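Local coordinates for SusD superfamily protein (Bacteroides thetaiotaomicron VPI-5482, PDB 3HDX) that probably binds polysaccharide at the outer membrane as a SusD homologue, helping the bacterium take up complex carbohydrates, at residues Y386-R391 with R397-K402; K403-G406 with S411-A414. All coordinates share one frame; numbering follows the deposited sequence. Where two conformers were deposited one is given.

Interaction 1: residues Y386-R391 with R397-K402; sequences YLNMIR and REVSFK. With EDO (1,2-ethanediol), chain G.
At the C-terminal end of helix 380-391, Asn388 and Arg391 bind the backbone of the extended loop 397-399, which leads to Ser400, the N-cap of helix 401-405. Asn388 turns its whole amide to Val399 and pairs with it twice. Val399 N gives its hydrogen to Asn388 OD1 at 2.9 Å, almost straight at 174° although the donor is tilted from the carbonyl plane, while Asn388 ND2 gives one to Val399 O at 2.9 Å, in the amide plane and on a lone pair of that carbonyl. Arg391 bends at chi3 (60°), which swings its guanidinium side-on to a single atom: NE lies 2.8 Å and NH2 2.9 Å from Arg397 O, which sits in the guanidinium plane. CG1 of Val399 covers one face of this group, 3.5 Å from Arg391 CZ and toward the rim, and its other methyl, CG2, meets Leu387 CD2 at 4.0 Å. At the guanidinium edge NH2 also bonds O1 of an ethanediol, probably from the crystallisation liquor, which Asn306 holds too. The guanidinium of Arg397 bonds Glu398 O through NH1 and forms a salt bridge with Asp404 through NH2. Both backbone polar groups of Val399 and the carbonyl of Arg397 are thus satisfied by side chains of the helix, and the paired bonds restrict rotation of both the amide and the guanidinium.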
# COMPACT_ATOMS: atom_id res chain seq x y z
N TYR A 386 -9.37 -9.76 -17.37
CA TYR A 386 -8.97 -8.74 -16.37
C TYR A 386 -7.58 -8.16 -16.69
O TYR A 386 -7.37 -6.97 -16.59
CB TYR A 386 -9.07 -9.31 -14.95
CG TYR A 386 -10.52 -9.68 -14.69
CD1 TYR A 386 -11.48 -8.70 -14.55
CD2 TYR A 386 -10.91 -11.02 -14.61
CE1 TYR A 386 -12.85 -9.03 -14.36
CE2 TYR A 386 -12.23 -11.36 -14.41
CZ TYR A 386 -13.20 -10.37 -14.28
OH TYR A 386 -14.51 -10.78 -14.12
N LEU A 387 -6.65 -9.02 -17.07
CA LEU A 387 -5.33 -8.58 -17.54
C LEU A 387 -5.49 -7.61 -18.71
O LEU A 387 -4.86 -6.54 -18.73
CB LEU A 387 -4.48 -9.78 -17.98
CG LEU A 387 -3.08 -9.45 -18.52
CD1 LEU A 387 -2.25 -8.60 -17.52
CD2 LEU A 387 -2.32 -10.70 -18.95
N ASN A 388 -6.32 -7.99 -19.68
CA ASN A 388 -6.55 -7.14 -20.85
C ASN A 388 -7.11 -5.76 -20.54
O ASN A 388 -6.80 -4.80 -21.25
CB ASN A 388 -7.39 -7.84 -21.93
CG ASN A 388 -6.60 -8.86 -22.72
OD1 ASN A 388 -5.37 -8.74 -22.86
ND2 ASN A 388 -7.28 -9.86 -23.28
N MSE A 389 -7.94 -5.65 -19.49
CA MSE A 389 -8.47 -4.36 -19.08
C MSE A 389 -7.37 -3.35 -18.80
O MSE A 389 -7.47 -2.15 -19.17
CB MSE A 389 -9.39 -4.46 -17.87
CG MSE A 389 -10.66 -5.16 -18.14
SE MSE A 389 -11.75 -5.31 -16.56
CE MSE A 389 -13.00 -6.59 -17.31
N ILE A 390 -6.32 -3.81 -18.14
CA ILE A 390 -5.19 -2.96 -17.82
C ILE A 390 -4.34 -2.71 -19.07
O ILE A 390 -4.02 -1.55 -19.39
CB ILE A 390 -4.34 -3.58 -16.69
CG1 ILE A 390 -5.27 -3.94 -15.45
CG2 ILE A 390 -3.12 -2.65 -16.46
CD1 ILE A 390 -6.25 -2.96 -14.99
N ARG A 391 -4.00 -3.79 -19.80
CA ARG A 391 -3.17 -3.67 -21.02
C ARG A 391 -3.71 -2.66 -22.02
O ARG A 391 -2.97 -1.76 -22.48
CB ARG A 391 -3.03 -5.01 -21.69
CG ARG A 391 -2.15 -6.01 -20.94
CD ARG A 391 -2.15 -7.35 -21.69
NE ARG A 391 -1.65 -7.19 -23.05
CZ ARG A 391 -0.35 -7.25 -23.40
NH1 ARG A 391 0.63 -7.51 -22.51
NH2 ARG A 391 -0.03 -7.05 -24.68
N ARG A 397 -1.81 -4.33 -26.89
CA ARG A 397 -2.85 -5.16 -27.51
C ARG A 397 -3.43 -6.16 -26.53
O ARG A 397 -2.78 -6.55 -25.53
CB ARG A 397 -2.27 -5.98 -28.68
CG ARG A 397 -1.21 -7.02 -28.28
CD ARG A 397 -0.81 -7.85 -29.47
NE ARG A 397 0.16 -8.90 -29.14
CZ ARG A 397 -0.14 -10.12 -28.68
NH1 ARG A 397 -1.39 -10.45 -28.36
NH2 ARG A 397 0.85 -10.98 -28.48
N GLU A 398 -4.64 -6.58 -26.81
CA GLU A 398 -5.21 -7.70 -26.08
C GLU A 398 -4.38 -8.96 -26.33
O GLU A 398 -3.86 -9.15 -27.43
CB GLU A 398 -6.63 -7.98 -26.53
CG GLU A 398 -7.58 -6.96 -26.03
CD GLU A 398 -9.03 -7.27 -26.33
OE1 GLU A 398 -9.32 -8.10 -27.22
OE2 GLU A 398 -9.87 -6.67 -25.62
N VAL A 399 -4.28 -9.79 -25.30
CA VAL A 399 -3.69 -11.10 -25.36
C VAL A 399 -4.75 -12.17 -25.21
O VAL A 399 -5.86 -11.90 -24.75
CB VAL A 399 -2.54 -11.30 -24.35
CG1 VAL A 399 -1.34 -10.37 -24.70
CG2 VAL A 399 -3.05 -11.07 -22.88
N SER A 400 -4.40 -13.38 -25.63
CA SER A 400 -5.28 -14.53 -25.49
C SER A 400 -4.50 -15.71 -24.93
O SER A 400 -3.30 -15.91 -25.18
CB SER A 400 -5.98 -14.86 -26.81
OG SER A 400 -5.03 -15.30 -27.74
N PHE A 401 -5.20 -16.52 -24.14
CA PHE A 401 -4.55 -17.61 -23.41
C PHE A 401 -3.84 -18.64 -24.33
O PHE A 401 -2.68 -18.99 -24.07
CB PHE A 401 -5.57 -18.25 -22.44
CG PHE A 401 -4.98 -19.19 -21.42
CD1 PHE A 401 -3.78 -18.89 -20.75
CD2 PHE A 401 -5.67 -20.35 -21.04
CE1 PHE A 401 -3.26 -19.74 -19.79
CE2 PHE A 401 -5.14 -21.20 -20.02
CZ PHE A 401 -3.95 -20.89 -19.41
N LYS A 402 -4.50 -19.07 -25.41
CA LYS A 402 -3.88 -20.05 -26.32
C LYS A 402 -2.78 -19.48 -27.18
O LYS A 402 -1.63 -19.94 -27.13
CB LYS A 402 -4.94 -20.76 -27.17
CG LYS A 402 -4.39 -21.86 -28.05
CD LYS A 402 -5.55 -22.55 -28.79
CE LYS A 402 -5.02 -23.50 -29.85
NZ LYS A 402 -4.01 -24.49 -29.36
C1 EDO G . 3.17 -7.58 -26.03
O1 EDO G . 2.82 -6.30 -25.45
C2 EDO G . 3.96 -7.43 -27.33
O2 EDO G . 5.18 -6.71 -27.10

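Interaction 2: residues K403-G406 with S411-A414; sequences KDFG and SLIA
Phe405 and Leu412 make the apolar part of this helix-helix contact, between the last turn of the short helix 401-405 and the first turns of helix 409-423. The methyl CD1 of Leu412 lies over one face of the Phe405 ring in a CH-pi contact, 3.9 Å from the centroid and 16° off the normal. It is displaced toward the CE2 and CZ side of the ring, with Phe405 CE2 at 3.8 Å. In Leu412, CG is anti to the backbone N (chi1 177°), and CD1 reaches outward from the helix to the ring. Phe405 has its CG beside the backbone N (chi1 -54°), from where the ring reaches across to the other helix. Another part of the ring meets backbone: CD1 of Phe405 lies 3.8 Å from Ser411 O, which approaches obliquely, and CB of Ser411 is 4.1 Å from the same ring carbon.

The polar part runs through solvent. One water donates to Phe405 O at 2.9 Å and is also hydrogen-bonded to Ser411 OG at 2.7 Å; in the conformer described, it bridges the carbonyl at the end of one helix and the hydroxyl near the start of the next. No direct hydrogen bond joins the two segments.

Beyond the pair, Gly406 takes a positive phi and ends the short helix, while Asn408 OD1 accepts from Ser411 N. Leu412 also packs against helix 380-391 (Val384, Leu387) and helix 363-376 (Cys375); its neighbours Ile413 and Ala414 pack on helix 430-441.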
# COMPACT_ATOMS: atom_id res chain seq x y z
N LYS A 403 -3.11 -18.43 -27.92
CA LYS A 403 -2.15 -17.81 -28.86
C LYS A 403 -0.91 -17.25 -28.18
O LYS A 403 0.21 -17.45 -28.67
CB LYS A 403 -2.82 -16.72 -29.68
CG LYS A 403 -1.97 -16.10 -30.79
CD LYS A 403 -2.72 -14.97 -31.48
CE LYS A 403 -2.97 -13.85 -30.47
NZ LYS A 403 -3.72 -12.69 -31.00
N ASP A 404 -1.11 -16.56 -27.04
CA ASP A 404 0.02 -15.86 -26.38
C ASP A 404 0.68 -16.59 -25.22
O ASP A 404 1.86 -16.29 -24.91
CB ASP A 404 -0.43 -14.47 -25.97
CG ASP A 404 -0.90 -13.68 -27.14
OD1 ASP A 404 -0.12 -13.62 -28.12
OD2 ASP A 404 -1.97 -13.08 -27.13
N PHE A 405 -0.02 -17.56 -24.63
CA PHE A 405 0.54 -18.30 -23.46
C PHE A 405 0.53 -19.79 -23.63
O PHE A 405 0.99 -20.50 -22.72
CB PHE A 405 -0.20 -17.90 -22.16
CG PHE A 405 -0.20 -16.42 -21.92
CD1 PHE A 405 0.91 -15.79 -21.34
CD2 PHE A 405 -1.29 -15.65 -22.32
CE1 PHE A 405 0.91 -14.39 -21.19
CE2 PHE A 405 -1.29 -14.29 -22.15
CZ PHE A 405 -0.20 -13.65 -21.58
N GLY A 406 0.07 -20.30 -24.77
CA GLY A 406 -0.02 -21.75 -25.01
C GLY A 406 -0.86 -22.49 -23.99
O GLY A 406 -0.56 -23.64 -23.69
N SER A 411 2.77 -19.43 -17.26
CA SER A 411 3.19 -18.37 -18.19
C SER A 411 2.29 -17.15 -18.00
O SER A 411 2.78 -16.00 -18.00
CB SER A 411 3.13 -18.81 -19.66
OG SER A 411 4.05 -19.85 -19.95
N LEU A 412 0.97 -17.38 -17.85
CA LEU A 412 0.02 -16.29 -17.63
C LEU A 412 0.24 -15.64 -16.26
O LEU A 412 0.23 -14.41 -16.15
CB LEU A 412 -1.42 -16.78 -17.83
CG LEU A 412 -2.53 -15.73 -17.55
CD1 LEU A 412 -2.29 -14.52 -18.47
CD2 LEU A 412 -3.94 -16.30 -17.80
N ILE A 413 0.45 -16.45 -15.22
CA ILE A 413 0.77 -15.89 -13.88
C ILE A 413 2.00 -14.98 -13.95
O ILE A 413 1.95 -13.84 -13.49
CB ILE A 413 0.97 -16.99 -12.80
CG1 ILE A 413 -0.35 -17.67 -12.49
CG2 ILE A 413 1.64 -16.40 -11.50
CD1 ILE A 413 -0.17 -19.02 -11.75
N ALA A 414 3.05 -15.44 -14.63
CA ALA A 414 4.29 -14.65 -14.72
C ALA A 414 3.97 -13.29 -15.41
O ALA A 414 4.42 -12.24 -14.96
CB ALA A 414 5.41 -15.42 -15.42
O HOH W 1 3.93 -20.62 -22.57

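From the N terminus, helix 380-391 comes first. Interaction 1 closes the five-residue loop 392-396 that follows it and lays 397-399 back along the helix end. The chain then enters helix 401-405, and interaction 2 closes the short connection through 407-408 into helix 409-423. The two loops follow in series, neither nesting nor crossing, with centres about 10 Å apart. They share helix 401-405 and are coupled by the salt bridge of Arg397 with Asp404, whose other carboxylate oxygen accepts from Ser400 N. Leu387 touching Leu412 completes the circuit, so helices 380-391, 401-405 and 409-423 form one packed corner of the SusD family region.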